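Local coordinates for methionine gamma-lyase (PDB 1PFF), which belongs to the Cys/Met metabolism family of pyridoxal-phosphate-dependent enzymes, proteins built on the aminotransferase-like fold, at residues M70-P73 with G74-E77; D104-K107 with Q108-Q112; E295-A299 with A300-D304. All coordinates share one frame; numbering follows the deposited sequence.

Contact 1. Residues M70-P73 with G74-E77; sequences MAVP and GNIE
N75, M70 and I76 show how a short connection between strand and helix combines one backbone bond with apolar packing. The chain reverses through a type II beta turn from V72 to N75, closed by the amide N75 N, which reaches V72 O at 3.1 Å with an N-H...O angle of 154°. G74, the third residue of the turn, has phi 82°, a positive phi that residues with a CB adopt less readily. The side chain of N75 starts out toward the preceding segment, so that its CB comes 3.2 Å from V72 O and its ND2 passes 4.0 Å from V72 CB. That amide nitrogen donates to D69 O, and OD1 takes the amine of K78.

M70 runs out extended beyond CG and crosses I76 at about a right angle. Its CG lies 3.8 Å from I76 CG1, while SD meets I76 CD1 at 3.9 Å. I76 CG1 stands beside its own backbone N (chi1 -67°), which directs this branch rather than CG2 at the methionine. V87 of strand 84-90 touches both residues. The chemistry is thus divided: N75 N is paired with V72 O and the N75 side chain with D69 and K78, while the thioether and the isoleucine branch add apolar packing against V87, beside the bonds of the helix start to Q108 and K111.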
ATOM      1  N   MET A  70      32.255  18.744  20.454  1.00 13.44           N
ATOM      2  CA  MET A  70      32.573  19.507  19.247  1.00 13.44           C
ATOM      3  C   MET A  70      32.117  20.976  19.274  1.00 13.69           C
ATOM      4  O   MET A  70      32.322  21.714  18.299  1.00 14.21           O
ATOM      5  CB  MET A  70      32.037  18.795  18.003  1.00 13.64           C
ATOM      6  CG  MET A  70      32.805  17.530  17.653  1.00 12.95           C
ATOM      7  SD  MET A  70      32.226  16.884  16.079  1.00 13.30           S
ATOM      8  CE  MET A  70      33.229  15.424  15.947  1.00 13.05           C
ATOM      9  N   ALA A  71      31.508  21.400  20.380  1.00 14.02           N
ATOM     10  CA  ALA A  71      31.185  22.815  20.579  1.00 14.33           C
ATOM     11  C   ALA A  71      32.373  23.574  21.193  1.00 14.53           C
ATOM     12  O   ALA A  71      32.354  24.798  21.276  1.00 15.05           O
ATOM     13  CB  ALA A  71      29.923  22.971  21.441  1.00 14.40           C
ATOM     14  N   VAL A  72      33.407  22.847  21.614  1.00 14.32           N
ATOM     15  CA  VAL A  72      34.626  23.477  22.128  1.00 14.38           C
ATOM     16  C   VAL A  72      35.507  23.859  20.930  1.00 14.47           C
ATOM     17  O   VAL A  72      35.879  22.991  20.146  1.00 13.85           O
ATOM     18  CB  VAL A  72      35.401  22.540  23.100  1.00 14.67           C
ATOM     19  CG1 VAL A  72      36.689  23.209  23.618  1.00 14.50           C
ATOM     20  CG2 VAL A  72      34.510  22.127  24.278  1.00 14.88           C
ATOM     21  N   PRO A  73      35.810  25.151  20.761  1.00 14.81           N
ATOM     22  CA  PRO A  73      36.611  25.592  19.611  1.00 14.64           C
ATOM     23  C   PRO A  73      37.953  24.850  19.542  1.00 14.15           C
ATOM     24  O   PRO A  73      38.586  24.645  20.572  1.00 13.93           O
ATOM     25  CB  PRO A  73      36.809  27.082  19.877  1.00 15.01           C
ATOM     26  CG  PRO A  73      35.606  27.458  20.739  1.00 15.25           C
ATOM     27  CD  PRO A  73      35.426  26.277  21.635  1.00 15.19           C
ATOM     28  N   GLY A  74      38.341  24.411  18.348  1.00 13.77           N
ATOM     29  CA  GLY A  74      39.617  23.721  18.146  1.00 13.98           C
ATOM     30  C   GLY A  74      39.630  22.239  18.481  1.00 13.52           C
ATOM     31  O   GLY A  74      40.616  21.545  18.213  1.00 13.61           O
ATOM     32  N   ASN A  75      38.537  21.735  19.053  1.00 13.43           N
ATOM     33  CA  ASN A  75      38.512  20.354  19.539  1.00 12.52           C
ATOM     34  C   ASN A  75      38.617  19.283  18.453  1.00 12.47           C
ATOM     35  O   ASN A  75      39.236  18.239  18.671  1.00 11.59           O
ATOM     36  CB  ASN A  75      37.296  20.091  20.434  1.00 12.72           C
ATOM     37  CG  ASN A  75      37.615  19.151  21.588  1.00 12.43           C
ATOM     38  OD1 ASN A  75      38.762  18.741  21.770  1.00 13.17           O
ATOM     39  ND2 ASN A  75      36.602  18.795  22.359  1.00 11.87           N
ATOM     40  N   ILE A  76      38.024  19.546  17.289  1.00 12.21           N
ATOM     41  CA  ILE A  76      38.112  18.623  16.162  1.00 12.28           C
ATOM     42  C   ILE A  76      39.542  18.548  15.627  1.00 12.63           C
ATOM     43  O   ILE A  76      40.086  17.455  15.495  1.00 12.49           O
ATOM     44  CB  ILE A  76      37.110  19.010  15.033  1.00 12.66           C
ATOM     45  CG1 ILE A  76      35.667  18.810  15.510  1.00 11.73           C
ATOM     46  CG2 ILE A  76      37.360  18.188  13.753  1.00 12.45           C
ATOM     47  CD1 ILE A  76      34.647  19.563  14.677  1.00 14.61           C
ATOM     48  N   GLU A  77      40.149  19.699  15.337  1.00 13.07           N
ATOM     49  CA  GLU A  77      41.483  19.695  14.720  1.00 13.65           C
ATOM     50  C   GLU A  77      42.497  19.088  15.682  1.00 13.51           C
ATOM     51  O   GLU A  77      43.423  18.398  15.267  1.00 13.36           O
ATOM     52  CB  GLU A  77      41.906  21.088  14.231  1.00 14.15           C
ATOM     53  CG  GLU A  77      41.884  22.180  15.293  1.00 15.66           C
ATOM     54  CD  GLU A  77      42.002  23.584  14.715  1.00 16.80           C
ATOM     55  OE1 GLU A  77      41.740  23.796  13.512  1.00 16.79           O
ATOM     56  OE2 GLU A  77      42.346  24.492  15.481  1.00 17.55           O
TER

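Contact 2. Residues D104-K107 with Q108-Q112; sequences DAVK and QARKQ
Q108 and D104, one helical turn apart, join side chain to side chain as well as backbone to backbone. From Q108 CB, which rests 3.5 Å from A105 O, the chain leads to CG, placed beside the backbone N (chi1 -73°) and 3.4 Å from D104 O. Beyond CG it stays extended, bringing CD to 3.9 Å from D104 OD2. At the tip, NE2 donates to D104 OD2 over 3.0 Å. This bond is bent, with an N-H...O angle of 134°: the nitrogen sits above the carboxylate plane, and the oxygen in turn is off the amide plane, the two planes being 45° apart. The other tip atom, OE1, faces the start of helix 75-78, where it probably accepts from E77 N and more weakly from I76 N.

Two residues further on, R110 lies alongside V106, both side chains pointing the same way. Its NE passes 3.8 Å from V106 CG1, and its guanidinium continues to I115 O, G135 O and D137. In the backbone, R110 N bonds V106 O at 2.9 Å as the helix 102-109 of this beta-alpha-beta unit gives way to a type I turn from A109 to Q112.

Both ends of the Q108 amide therefore have protein partners, which supports the modelled flip: nitrogen to the acid, oxygen to a peptide N-H. The aspartate bond, bent at both ends, probably adds less to this hold than a straight one would.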
ATOM      1  N   ASP A 104      32.644  25.911  10.875  1.00 12.42           N
ATOM      2  CA  ASP A 104      33.887  25.836  11.643  1.00 12.87           C
ATOM      3  C   ASP A 104      34.368  24.402  11.842  1.00 12.46           C
ATOM      4  O   ASP A 104      35.578  24.142  11.819  1.00 12.24           O
ATOM      5  CB  ASP A 104      33.755  26.536  13.001  1.00 13.28           C
ATOM      6  CG  ASP A 104      35.069  26.564  13.756  1.00 15.48           C
ATOM      7  OD1 ASP A 104      35.978  27.301  13.324  1.00 18.45           O
ATOM      8  OD2 ASP A 104      35.298  25.853  14.754  1.00 16.98           O
ATOM      9  N   ALA A 105      33.425  23.477  12.050  1.00 11.49           N
ATOM     10  CA  ALA A 105      33.758  22.062  12.141  1.00 11.01           C
ATOM     11  C   ALA A 105      34.429  21.580  10.856  1.00 10.98           C
ATOM     12  O   ALA A 105      35.443  20.883  10.907  1.00 10.08           O
ATOM     13  CB  ALA A 105      32.511  21.214  12.459  1.00 10.78           C
ATOM     14  N   VAL A 106      33.878  21.977   9.704  1.00 10.74           N
ATOM     15  CA  VAL A 106      34.475  21.638   8.416  1.00 11.23           C
ATOM     16  C   VAL A 106      35.887  22.203   8.307  1.00 12.26           C
ATOM     17  O   VAL A 106      36.824  21.486   7.940  1.00 12.03           O
ATOM     18  CB  VAL A 106      33.602  22.123   7.238  1.00 11.51           C
ATOM     19  CG1 VAL A 106      34.333  21.917   5.900  1.00 10.87           C
ATOM     20  CG2 VAL A 106      32.249  21.385   7.252  1.00  9.81           C
ATOM     21  N   LYS A 107      36.044  23.476   8.667  1.00 13.06           N
ATOM     22  CA  LYS A 107      37.347  24.138   8.582  1.00 13.94           C
ATOM     23  C   LYS A 107      38.395  23.425   9.427  1.00 13.39           C
ATOM     24  O   LYS A 107      39.539  23.277   8.999  1.00 13.22           O
ATOM     25  CB  LYS A 107      37.244  25.619   8.961  1.00 14.56           C
ATOM     26  CG  LYS A 107      36.644  26.490   7.835  1.00 18.48           C
ATOM     27  CD  LYS A 107      36.800  27.982   8.145  1.00 22.87           C
ATOM     28  CE  LYS A 107      35.599  28.802   7.675  1.00 25.47           C
ATOM     29  NZ  LYS A 107      35.811  30.279   7.910  1.00 26.67           N
ATOM     30  N   GLN A 108      37.993  22.963  10.612  1.00 12.56           N
ATOM     31  CA  GLN A 108      38.879  22.172  11.463  1.00 12.01           C
ATOM     32  C   GLN A 108      39.265  20.844  10.820  1.00 12.10           C
ATOM     33  O   GLN A 108      40.433  20.461  10.834  1.00 11.42           O
ATOM     34  CB  GLN A 108      38.235  21.899  12.814  1.00 11.99           C
ATOM     35  CG  GLN A 108      38.174  23.112  13.741  1.00 11.06           C
ATOM     36  CD  GLN A 108      37.624  22.720  15.086  1.00 11.45           C
ATOM     37  OE1 GLN A 108      38.286  21.994  15.825  1.00 10.87           O
ATOM     38  NE2 GLN A 108      36.390  23.142  15.386  1.00 11.51           N
ATOM     39  N   ALA A 109      38.280  20.134  10.278  1.00 12.34           N
ATOM     40  CA  ALA A 109      38.533  18.864   9.608  1.00 12.35           C
ATOM     41  C   ALA A 109      39.448  19.045   8.398  1.00 12.57           C
ATOM     42  O   ALA A 109      40.214  18.140   8.069  1.00 12.48           O
ATOM     43  CB  ALA A 109      37.220  18.204   9.195  1.00 12.69           C
ATOM     44  N   ARG A 110      39.384  20.210   7.750  1.00 11.99           N
ATOM     45  CA  ARG A 110      40.238  20.475   6.589  1.00 12.64           C
ATOM     46  C   ARG A 110      41.708  20.743   6.949  1.00 12.82           C
ATOM     47  O   ARG A 110      42.530  20.977   6.057  1.00 13.27           O
ATOM     48  CB  ARG A 110      39.678  21.612   5.712  1.00 12.10           C
ATOM     49  CG  ARG A 110      38.305  21.335   5.083  1.00 12.59           C
ATOM     50  CD  ARG A 110      38.177  20.052   4.263  1.00 15.17           C
ATOM     51  NE  ARG A 110      36.765  19.802   3.958  1.00 15.70           N
ATOM     52  CZ  ARG A 110      36.127  18.650   4.127  1.00 16.45           C
ATOM     53  NH1 ARG A 110      36.761  17.580   4.588  1.00 16.20           N
ATOM     54  NH2 ARG A 110      34.831  18.573   3.831  1.00 16.31           N
ATOM     55  N   LYS A 111      42.038  20.712   8.244  1.00 13.17           N
ATOM     56  CA  LYS A 111      43.440  20.747   8.683  1.00 13.32           C
ATOM     57  C   LYS A 111      44.161  19.448   8.310  1.00 13.79           C
ATOM     58  O   LYS A 111      45.362  19.301   8.536  1.00 13.36           O
ATOM     59  CB  LYS A 111      43.552  21.014  10.187  1.00 13.64           C
ATOM     60  CG  LYS A 111      43.016  22.372  10.643  1.00 14.76           C
ATOM     61  CD  LYS A 111      43.910  23.516  10.228  1.00 17.44           C
ATOM     62  CE  LYS A 111      43.167  24.840  10.327  1.00 20.80           C
ATOM     63  NZ  LYS A 111      42.857  25.206  11.736  1.00 23.17           N
ATOM     64  N   GLN A 112      43.412  18.517   7.721  1.00 14.20           N
ATOM     65  CA  GLN A 112      43.982  17.321   7.116  1.00 15.28           C
ATOM     66  C   GLN A 112      43.158  16.933   5.898  1.00 15.36           C
ATOM     67  O   GLN A 112      41.939  17.099   5.879  1.00 15.18           O
ATOM     68  CB  GLN A 112      43.977  16.179   8.120  1.00 15.24           C
ATOM     69  CG  GLN A 112      45.065  15.154   7.930  1.00 17.40           C
ATOM     70  CD  GLN A 112      45.283  14.350   9.193  1.00 17.77           C
ATOM     71  OE1 GLN A 112      45.877  14.846  10.156  1.00 17.61           O
ATOM     72  NE2 GLN A 112      44.776  13.125   9.211  1.00 18.44           N
TER

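Contact 3. Residues E295-A299 with A300-D304; sequences EEREA and AGLTD
The bend of the R297 chain at chi3 (-54°) and the placing of D304 CG beside its own backbone N help bring the two charged groups together. The side chains then cross at about a right angle, with guanidinium and carboxylate planes 35° apart. A single-pronged salt bridge results, R297 NH2 to D304 OD1 at 3.0 Å. The oxygen offers its syn lone pair, but the bond leaves the guanidinium plane by 28°.

Water fills in what the direct contact omits. Water 1 sits in plane at the guanidinium edge, taking the N-H of R297 NE at 2.8 Å, and donates to both D304 OD1 and L302 O, so it ties arginine, aspartate and backbone into one knot. Water 2 donates to D304 OD2 and receives only a weak bond from R297 NH2. A third molecule gives its hydrogen to E298 OE2, at 2.6 Å, and accepts from D304 N; the same glutamate oxygen is also paired with K294. D304 thus has both carboxylate oxygens and its amide engaged, although it lies on a loop at the surface.

Nearer the helix, the backbone closes the account. L302 N returns to R297 O over 2.8 Å, and G301 N meets E298 O at 3.1 Å. L302 CB packs 3.4 Å from R297 O, and its side chain continues onto P284 and H289. With its positive phi, G301 occupies a backbone region where a CB would collide with the carbonyl O of the residue before. These paired returns, with G301 as the C-prime residue, define a Schellman motif, here ending helix 294-299 and turning the chain toward strand 306-310.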
ATOM      1  N   GLU A 295      24.345   7.104  36.630  1.00 30.38           N
ATOM      2  CA  GLU A 295      25.605   7.838  36.519  1.00 30.47           C
ATOM      3  C   GLU A 295      26.113   7.919  35.080  1.00 30.15           C
ATOM      4  O   GLU A 295      26.783   8.889  34.704  1.00 29.87           O
ATOM      5  CB  GLU A 295      26.677   7.214  37.419  1.00 30.73           C
ATOM      6  CG  GLU A 295      26.262   7.061  38.873  1.00 32.51           C
ATOM      7  CD  GLU A 295      27.420   6.658  39.767  1.00 34.41           C
ATOM      8  OE1 GLU A 295      28.130   5.686  39.431  1.00 34.76           O
ATOM      9  OE2 GLU A 295      27.620   7.318  40.807  1.00 36.09           O
ATOM     10  N   GLU A 296      25.781   6.902  34.287  1.00 29.76           N
ATOM     11  CA  GLU A 296      26.149   6.860  32.873  1.00 29.51           C
ATOM     12  C   GLU A 296      25.291   7.804  32.035  1.00 28.76           C
ATOM     13  O   GLU A 296      25.789   8.430  31.100  1.00 28.79           O
ATOM     14  CB  GLU A 296      26.038   5.438  32.334  1.00 29.75           C
ATOM     15  CG  GLU A 296      26.967   4.449  33.020  1.00 31.17           C
ATOM     16  CD  GLU A 296      27.497   3.394  32.074  1.00 32.63           C
ATOM     17  OE1 GLU A 296      26.909   3.213  30.983  1.00 33.15           O
ATOM     18  OE2 GLU A 296      28.505   2.749  32.425  1.00 33.59           O
ATOM     19  N   ARG A 297      24.005   7.894  32.364  1.00 28.04           N
ATOM     20  CA  ARG A 297      23.117   8.875  31.740  1.00 27.41           C
ATOM     21  C   ARG A 297      23.664  10.280  31.988  1.00 27.20           C
ATOM     22  O   ARG A 297      23.736  11.101  31.070  1.00 27.51           O
ATOM     23  CB  ARG A 297      21.696   8.772  32.309  1.00 27.26           C
ATOM     24  CG  ARG A 297      20.978   7.457  32.035  1.00 26.55           C
ATOM     25  CD  ARG A 297      19.488   7.480  32.334  1.00 24.75           C
ATOM     26  NE  ARG A 297      19.176   7.931  33.695  1.00 24.90           N
ATOM     27  CZ  ARG A 297      18.611   7.173  34.633  1.00 24.76           C
ATOM     28  NH1 ARG A 297      18.307   5.902  34.382  1.00 25.20           N
ATOM     29  NH2 ARG A 297      18.354   7.682  35.829  1.00 23.62           N
ATOM     30  N   GLU A 298      24.061  10.526  33.234  1.00 26.73           N
ATOM     31  CA  GLU A 298      24.527  11.831  33.701  1.00 26.52           C
ATOM     32  C   GLU A 298      25.885  12.240  33.127  1.00 26.77           C
ATOM     33  O   GLU A 298      26.092  13.405  32.767  1.00 26.46           O
ATOM     34  CB  GLU A 298      24.559  11.848  35.235  1.00 26.54           C
ATOM     35  CG  GLU A 298      23.171  11.764  35.855  1.00 25.49           C
ATOM     36  CD  GLU A 298      23.169  11.363  37.317  1.00 25.84           C
ATOM     37  OE1 GLU A 298      24.193  10.845  37.823  1.00 26.31           O
ATOM     38  OE2 GLU A 298      22.125  11.577  37.970  1.00 24.97           O
ATOM     39  N   ALA A 299      26.807  11.282  33.042  1.00 26.91           N
ATOM     40  CA  ALA A 299      28.101  11.522  32.410  1.00 27.07           C
ATOM     41  C   ALA A 299      27.910  11.963  30.953  1.00 27.14           C
ATOM     42  O   ALA A 299      28.664  12.803  30.448  1.00 27.66           O
ATOM     43  CB  ALA A 299      28.983  10.279  32.500  1.00 27.17           C
ATOM     44  N   ALA A 300      26.880  11.416  30.304  1.00 26.73           N
ATOM     45  CA  ALA A 300      26.570  11.709  28.903  1.00 26.60           C
ATOM     46  C   ALA A 300      25.627  12.910  28.692  1.00 26.21           C
ATOM     47  O   ALA A 300      25.156  13.137  27.578  1.00 26.24           O
ATOM     48  CB  ALA A 300      26.005  10.471  28.224  1.00 26.48           C
ATOM     49  N   GLY A 301      25.346  13.660  29.758  1.00 25.71           N
ATOM     50  CA  GLY A 301      24.560  14.878  29.654  1.00 24.76           C
ATOM     51  C   GLY A 301      23.054  14.719  29.780  1.00 24.25           C
ATOM     52  O   GLY A 301      22.305  15.634  29.442  1.00 24.25           O
ATOM     53  N   LEU A 302      22.605  13.563  30.268  1.00 23.37           N
ATOM     54  CA  LEU A 302      21.185  13.331  30.499  1.00 22.52           C
ATOM     55  C   LEU A 302      20.892  13.219  31.994  1.00 21.86           C
ATOM     56  O   LEU A 302      21.315  12.260  32.633  1.00 22.07           O
ATOM     57  CB  LEU A 302      20.709  12.068  29.760  1.00 22.73           C
ATOM     58  CG  LEU A 302      19.228  11.716  29.929  1.00 22.76           C
ATOM     59  CD1 LEU A 302      18.343  12.850  29.411  1.00 23.81           C
ATOM     60  CD2 LEU A 302      18.881  10.390  29.251  1.00 24.05           C
ATOM     61  N   THR A 303      20.179  14.199  32.546  1.00 21.08           N
ATOM     62  CA  THR A 303      19.824  14.177  33.967  1.00 20.41           C
ATOM     63  C   THR A 303      18.375  13.772  34.153  1.00 19.83           C
ATOM     64  O   THR A 303      17.599  13.730  33.187  1.00 19.54           O
ATOM     65  CB  THR A 303      20.038  15.554  34.652  1.00 20.55           C
ATOM     66  OG1 THR A 303      18.975  16.443  34.269  1.00 20.63           O
ATOM     67  CG2 THR A 303      21.313  16.235  34.176  1.00 20.57           C
ATOM     68  N   ASP A 304      18.017  13.521  35.412  1.00 19.00           N
ATOM     69  CA  ASP A 304      16.654  13.183  35.803  1.00 18.79           C
ATOM     70  C   ASP A 304      15.734  14.403  35.832  1.00 18.80           C
ATOM     71  O   ASP A 304      14.535  14.261  36.086  1.00 18.89           O
ATOM     72  CB  ASP A 304      16.642  12.509  37.182  1.00 18.17           C
ATOM     73  CG  ASP A 304      17.146  11.070  37.150  1.00 19.16           C
ATOM     74  OD1 ASP A 304      17.601  10.579  36.086  1.00 18.78           O
ATOM     75  OD2 ASP A 304      17.126  10.351  38.163  1.00 17.22           O
TER
HETATM   76  O   HOH W   1      19.555  10.628  34.194  1.00 24.88           O
HETATM   77  O   HOH W   2      16.307   7.776  38.548  1.00 30.84           O
HETATM   78  O   HOH W   3      20.176  13.112  37.201  1.00 24.78           O

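Contacts 1 and 2 are neighbours in space, their centres 10 Å apart, and both helices pack beside strand 84-90. They are joined by a salt bridge from K111 NZ to E77 OE1, 2.5 Å long, and by a probable hydrogen bond from E77 N to Q108 OE1 at 3.0 Å. V87 of that strand touches I76 of the one and A109 of the other. Contact 3 stands apart: its centre is 22 Å from that of contact 1 and 29 Å from that of contact 2, with nearest atoms about 12 and 19 Å away. A bound 1,2-ethanediol, probably from the crystallisation liquor, lies about 3 Å from the K111 side chain.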